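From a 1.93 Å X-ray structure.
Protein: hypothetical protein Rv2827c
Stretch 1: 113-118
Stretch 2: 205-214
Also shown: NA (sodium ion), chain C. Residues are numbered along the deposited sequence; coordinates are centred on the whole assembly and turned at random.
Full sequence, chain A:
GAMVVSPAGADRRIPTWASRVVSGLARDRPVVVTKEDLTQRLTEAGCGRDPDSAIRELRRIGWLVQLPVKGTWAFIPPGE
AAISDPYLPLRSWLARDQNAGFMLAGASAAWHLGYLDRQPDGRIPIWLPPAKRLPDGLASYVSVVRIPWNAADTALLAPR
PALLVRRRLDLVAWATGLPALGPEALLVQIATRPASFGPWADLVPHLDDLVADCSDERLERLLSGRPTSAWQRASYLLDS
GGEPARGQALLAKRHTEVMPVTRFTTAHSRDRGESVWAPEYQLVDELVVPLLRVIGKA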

ATOM      1  N   LEU A 113      -2.455   6.242   7.546  1.00 19.61           N
ATOM      2  CA  LEU A 113      -1.868   7.425   8.175  1.00 19.68           C
ATOM      3  C   LEU A 113      -2.969   8.419   8.541  1.00 20.27           C
ATOM      4  O   LEU A 113      -2.758   9.327   9.364  1.00 20.88           O
ATOM      5  CB  LEU A 113      -0.858   8.104   7.236  1.00 20.71           C
ATOM      6  CG  LEU A 113       0.518   7.460   7.030  1.00 20.95           C
ATOM      7  CD1 LEU A 113       1.341   8.201   5.947  1.00 19.45           C
ATOM      8  CD2 LEU A 113       1.280   7.375   8.363  1.00 20.71           C
ATOM      9  N   GLY A 114      -4.144   8.235   7.948  1.00 20.26           N
ATOM     10  CA  GLY A 114      -5.336   8.995   8.372  1.00 20.46           C
ATOM     11  C   GLY A 114      -5.718  10.180   7.512  1.00 21.64           C
ATOM     12  O   GLY A 114      -6.537  11.007   7.929  1.00 19.52           O
ATOM     13  N   TYR A 115      -5.201  10.224   6.281  1.00 21.60           N
ATOM     14  CA  TYR A 115      -5.426  11.385   5.414  1.00 22.51           C
ATOM     15  C   TYR A 115      -6.581  11.219   4.427  1.00 24.32           C
ATOM     16  O   TYR A 115      -6.778  12.085   3.570  1.00 25.60           O
ATOM     17  CB  TYR A 115      -4.126  11.781   4.688  1.00 22.33           C
ATOM     18  CG  TYR A 115      -2.929  11.892   5.610  1.00 20.59           C
ATOM     19  CD1 TYR A 115      -1.721  11.253   5.317  1.00 17.97           C
ATOM     20  CD2 TYR A 115      -3.023  12.578   6.795  1.00 16.17           C
ATOM     21  CE1 TYR A 115      -0.647  11.342   6.184  1.00 20.05           C
ATOM     22  CE2 TYR A 115      -1.939  12.664   7.674  1.00 16.92           C
ATOM     23  CZ  TYR A 115      -0.769  12.047   7.361  1.00 20.78           C
ATOM     24  OH  TYR A 115       0.294  12.112   8.221  1.00 19.42           O
ATOM     25  N   LEU A 116      -7.364  10.148   4.546  1.00 24.93           N
ATOM     26  CA  LEU A 116      -8.435   9.914   3.585  1.00 26.15           C
ATOM     27  C   LEU A 116      -9.769   9.730   4.262  1.00 29.01           C
ATOM     28  O   LEU A 116      -9.883   9.011   5.261  1.00 29.36           O
ATOM     29  CB  LEU A 116      -8.145   8.695   2.676  1.00 25.71           C
ATOM     30  CG  LEU A 116      -6.944   8.688   1.730  1.00 22.54           C
ATOM     31  CD1 LEU A 116      -6.867   7.394   0.967  1.00 20.47           C
ATOM     32  CD2 LEU A 116      -7.000   9.842   0.736  1.00 23.77           C
ATOM     33  N   ASP A 117     -10.784  10.369   3.696  1.00 31.45           N
ATOM     34  CA  ASP A 117     -12.166  10.232   4.151  1.00 34.38           C
ATOM     35  C   ASP A 117     -12.701   8.805   4.034  1.00 35.01           C
ATOM     36  O   ASP A 117     -13.424   8.333   4.908  1.00 36.11           O
ATOM     37  CB  ASP A 117     -13.044  11.184   3.343  1.00 35.27           C
ATOM     38  CG  ASP A 117     -12.719  12.647   3.625  1.00 40.89           C
ATOM     39  OD1 ASP A 117     -12.474  12.960   4.818  1.00 43.73           O
ATOM     40  OD2 ASP A 117     -12.710  13.467   2.669  1.00 43.75           O
ATOM     41  N   ARG A 118     -12.333   8.120   2.955  1.00 35.08           N
ATOM     42  CA  ARG A 118     -12.938   6.836   2.608  1.00 34.62           C
ATOM     43  C   ARG A 118     -11.868   5.796   2.422  1.00 34.04           C
ATOM     44  O   ARG A 118     -10.820   6.082   1.845  1.00 32.86           O
ATOM     45  CB  ARG A 118     -13.731   6.935   1.291  1.00 35.08           C
ATOM     46  CG  ARG A 118     -14.836   8.003   1.217  0.50 33.62           C
ATOM     47  CD  ARG A 118     -15.720   8.015   2.454  0.50 32.41           C
ATOM     48  NE  ARG A 118     -16.506   6.795   2.615  0.50 33.62           N
ATOM     49  CZ  ARG A 118     -16.796   6.254   3.792  0.50 27.57           C
ATOM     50  NH1 ARG A 118     -16.349   6.820   4.898  0.50 27.63           N
ATOM     51  NH2 ARG A 118     -17.530   5.149   3.865  0.50 30.80           N
ATOM     52  N   PRO A 205      -8.617  17.652   1.037  1.00 26.81           N
ATOM     53  CA  PRO A 205      -9.105  18.368   2.229  1.00 27.23           C
ATOM     54  C   PRO A 205      -8.222  18.185   3.458  1.00 27.12           C
ATOM     55  O   PRO A 205      -8.341  18.955   4.414  1.00 27.02           O
ATOM     56  CB  PRO A 205     -10.468  17.712   2.490  1.00 28.30           C
ATOM     57  CG  PRO A 205     -10.875  17.189   1.146  1.00 28.44           C
ATOM     58  CD  PRO A 205      -9.585  16.613   0.634  1.00 27.52           C
ATOM     59  N   HIS A 206      -7.348  17.180   3.432  1.00 26.36           N
ATOM     60  CA  HIS A 206      -6.511  16.817   4.591  1.00 25.58           C
ATOM     61  C   HIS A 206      -5.021  17.078   4.391  1.00 24.09           C
ATOM     62  O   HIS A 206      -4.206  16.499   5.086  1.00 23.16           O
ATOM     63  CB  HIS A 206      -6.736  15.340   4.972  1.00 26.59           C
ATOM     64  CG  HIS A 206      -8.186  14.968   5.038  1.00 28.91           C
ATOM     65  ND1 HIS A 206      -9.101  15.694   5.771  1.00 39.98           N
ATOM     66  CD2 HIS A 206      -8.886  13.984   4.432  1.00 30.41           C
ATOM     67  CE1 HIS A 206     -10.301  15.164   5.619  1.00 39.01           C
ATOM     68  NE2 HIS A 206     -10.196  14.118   4.820  1.00 35.27           N
ATOM     69  N   LEU A 207      -4.665  17.941   3.441  1.00 23.06           N
ATOM     70  CA  LEU A 207      -3.264  18.320   3.256  1.00 22.25           C
ATOM     71  C   LEU A 207      -2.670  18.970   4.488  1.00 21.61           C
ATOM     72  O   LEU A 207      -1.499  18.772   4.766  1.00 21.41           O
ATOM     73  CB  LEU A 207      -3.083  19.257   2.043  1.00 22.86           C
ATOM     74  CG  LEU A 207      -3.309  18.623   0.676  1.00 22.84           C
ATOM     75  CD1 LEU A 207      -3.075  19.665  -0.384  1.00 23.21           C
ATOM     76  CD2 LEU A 207      -2.326  17.429   0.483  1.00 26.27           C
ATOM     77  N   ASP A 208      -3.448  19.773   5.221  1.00 21.08           N
ATOM     78  CA  ASP A 208      -2.892  20.399   6.439  1.00 21.10           C
ATOM     79  C   ASP A 208      -2.390  19.317   7.422  1.00 20.72           C
ATOM     80  O   ASP A 208      -1.266  19.401   7.983  1.00 19.58           O
ATOM     81  CB  ASP A 208      -3.927  21.307   7.117  1.00 20.89           C
ATOM     82  CG  ASP A 208      -5.294  20.622   7.354  1.00 24.09           C
ATOM     83  OD1 ASP A 208      -5.539  19.432   7.015  1.00 23.57           O
ATOM     84  OD2 ASP A 208      -6.168  21.314   7.893  1.00 24.44           O
ATOM     85  N   ASP A 209      -3.215  18.278   7.564  1.00 19.81           N
ATOM     86  CA  ASP A 209      -2.935  17.147   8.439  1.00 20.85           C
ATOM     87  C   ASP A 209      -1.647  16.449   7.981  1.00 20.67           C
ATOM     88  O   ASP A 209      -0.770  16.163   8.790  1.00 21.20           O
ATOM     89  CB  ASP A 209      -4.130  16.179   8.410  1.00 20.40           C
ATOM     90  CG  ASP A 209      -4.130  15.171   9.566  1.00 26.20           C
ATOM     91  OD1 ASP A 209      -3.160  15.119  10.365  1.00 22.54           O
ATOM     92  OD2 ASP A 209      -5.134  14.435   9.683  1.00 28.49           O
ATOM     93  N   LEU A 210      -1.533  16.179   6.684  1.00 21.03           N
ATOM     94  CA  LEU A 210      -0.338  15.512   6.138  1.00 19.94           C
ATOM     95  C   LEU A 210       0.940  16.321   6.374  1.00 20.41           C
ATOM     96  O   LEU A 210       1.956  15.819   6.899  1.00 19.42           O
ATOM     97  CB  LEU A 210      -0.552  15.251   4.641  1.00 19.62           C
ATOM     98  CG  LEU A 210       0.641  14.862   3.758  1.00 22.02           C
ATOM     99  CD1 LEU A 210       1.287  13.577   4.176  1.00 20.55           C
ATOM    100  CD2 LEU A 210       0.191  14.749   2.305  1.00 23.78           C
ATOM    101  N   VAL A 211       0.861  17.596   6.024  1.00 21.75           N
ATOM    102  CA  VAL A 211       2.006  18.496   6.034  1.00 21.46           C
ATOM    103  C   VAL A 211       2.542  18.694   7.453  1.00 21.51           C
ATOM    104  O   VAL A 211       3.750  18.717   7.657  1.00 21.37           O
ATOM    105  CB  VAL A 211       1.618  19.844   5.371  1.00 21.66           C
ATOM    106  CG1 VAL A 211       2.631  20.936   5.703  1.00 22.21           C
ATOM    107  CG2 VAL A 211       1.503  19.662   3.860  1.00 21.86           C
ATOM    108  N   ALA A 212       1.645  18.834   8.425  1.00 20.75           N
ATOM    109  CA  ALA A 212       2.037  18.880   9.834  1.00 21.34           C
ATOM    110  C   ALA A 212       2.823  17.638  10.310  1.00 21.41           C
ATOM    111  O   ALA A 212       3.555  17.714  11.298  1.00 23.03           O
ATOM    112  CB  ALA A 212       0.803  19.102  10.726  1.00 20.86           C
ATOM    113  N   ASP A 213       2.688  16.518   9.610  1.00 21.17           N
ATOM    114  CA  ASP A 213       3.353  15.261  10.004  1.00 21.57           C
ATOM    115  C   ASP A 213       4.672  15.006   9.305  1.00 22.06           C
ATOM    116  O   ASP A 213       5.278  13.963   9.549  1.00 21.55           O
ATOM    117  CB  ASP A 213       2.448  14.036   9.755  1.00 20.51           C
ATOM    118  CG  ASP A 213       1.155  14.105  10.545  1.00 21.97           C
ATOM    119  OD1 ASP A 213       1.107  14.856  11.531  1.00 18.64           O
ATOM    120  OD2 ASP A 213       0.159  13.452  10.176  1.00 18.12           O
ATOM    121  N   CYS A 214       5.091  15.919   8.425  1.00 21.77           N
ATOM    122  CA  CYS A 214       6.303  15.721   7.627  1.00 21.81           C
ATOM    123  C   CYS A 214       7.427  16.527   8.226  1.00 21.66           C
ATOM    124  O   CYS A 214       7.269  17.704   8.534  1.00 21.55           O
ATOM    125  CB  CYS A 214       6.111  16.187   6.182  1.00 20.00           C
ATOM    126  SG  CYS A 214       4.950  15.190   5.272  1.00 21.82           S
TER
HETATM  127 NA    NA C 401      -1.077  15.326  11.182  1.00 22.38          NA
HETATM  128  O   HOH W   1      -5.771  11.979  10.325  1.00 23.31           O

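Residues 205-214, a short helix with its flanking turns, pack against the irregular segment 113-118, and Y115 supplies most of the surface that the shorter segment buries. P205 stands at the margin, its CG 4.4 Å from D117 OD2. H206, at the N-cap position right before the helix, directs its CA-to-CB bond toward the other segment, and its CA makes the closest CA-CA approach, 5.6 Å from the CA of Y115. Its imidazole is held along the edge: NE2 donates a hydrogen bond to D117 OD1 at 2.6 Å, with an N-H...O angle of 148°, while CD2 lies 3.0 Å from the carbonyl O of Y115, close to the ring plane. The second carboxylate oxygen, D117 OD2, is 3.4 Å from H206 NE2 but poorly angled, so OD1 alone accepts from the ring. L207 and D208 make no contact across the interface; D208 instead accepts a bond within its own segment, from D209 N to D208 OD1 at 2.7 Å.

D209 returns to the interface, its CA-to-CB bond toward the other segment; Y115 CE2 lies 3.8 Å from D209 CG. A water bridges the segments, donating to G114 O at 2.7 Å and to D209 OD2 at 2.6 Å; the two acceptors are themselves 4.1 Å apart, and the water links oxygens that could not bond directly. G114 follows a helix in a Schellman motif; with its positive phi, a CB would be jammed against the carbonyl O of the preceding residue. L210 lays its backbone over the tyrosine: its CA is 3.9 Å from the Y115 ring centroid and 23° off the normal, a CH-pi contact over one face. The side chain adds an apolar contact, L210 CD1 to Y115 CE1 at 3.6 Å.

D213 receives the end of the tyrosine. Y115 OH donates to D213 OD2 at 2.4 Å, a very short hydrogen bond lying near the ring plane, so the ring meets L210 with a face and D213 with its edge. The same carboxylate chelates the sodium ion, through D213 OD1 at 2.3 Å and D213 OD2 at 2.5 Å from NA. D209 adds its carbonyl O at 2.5 Å and OD1 at 2.2 Å from NA, with one further ligand elsewhere in the structure. D213 OD2 therefore both binds the metal and accepts from the phenol, linking the tyrosine to the ion site through the carboxylate.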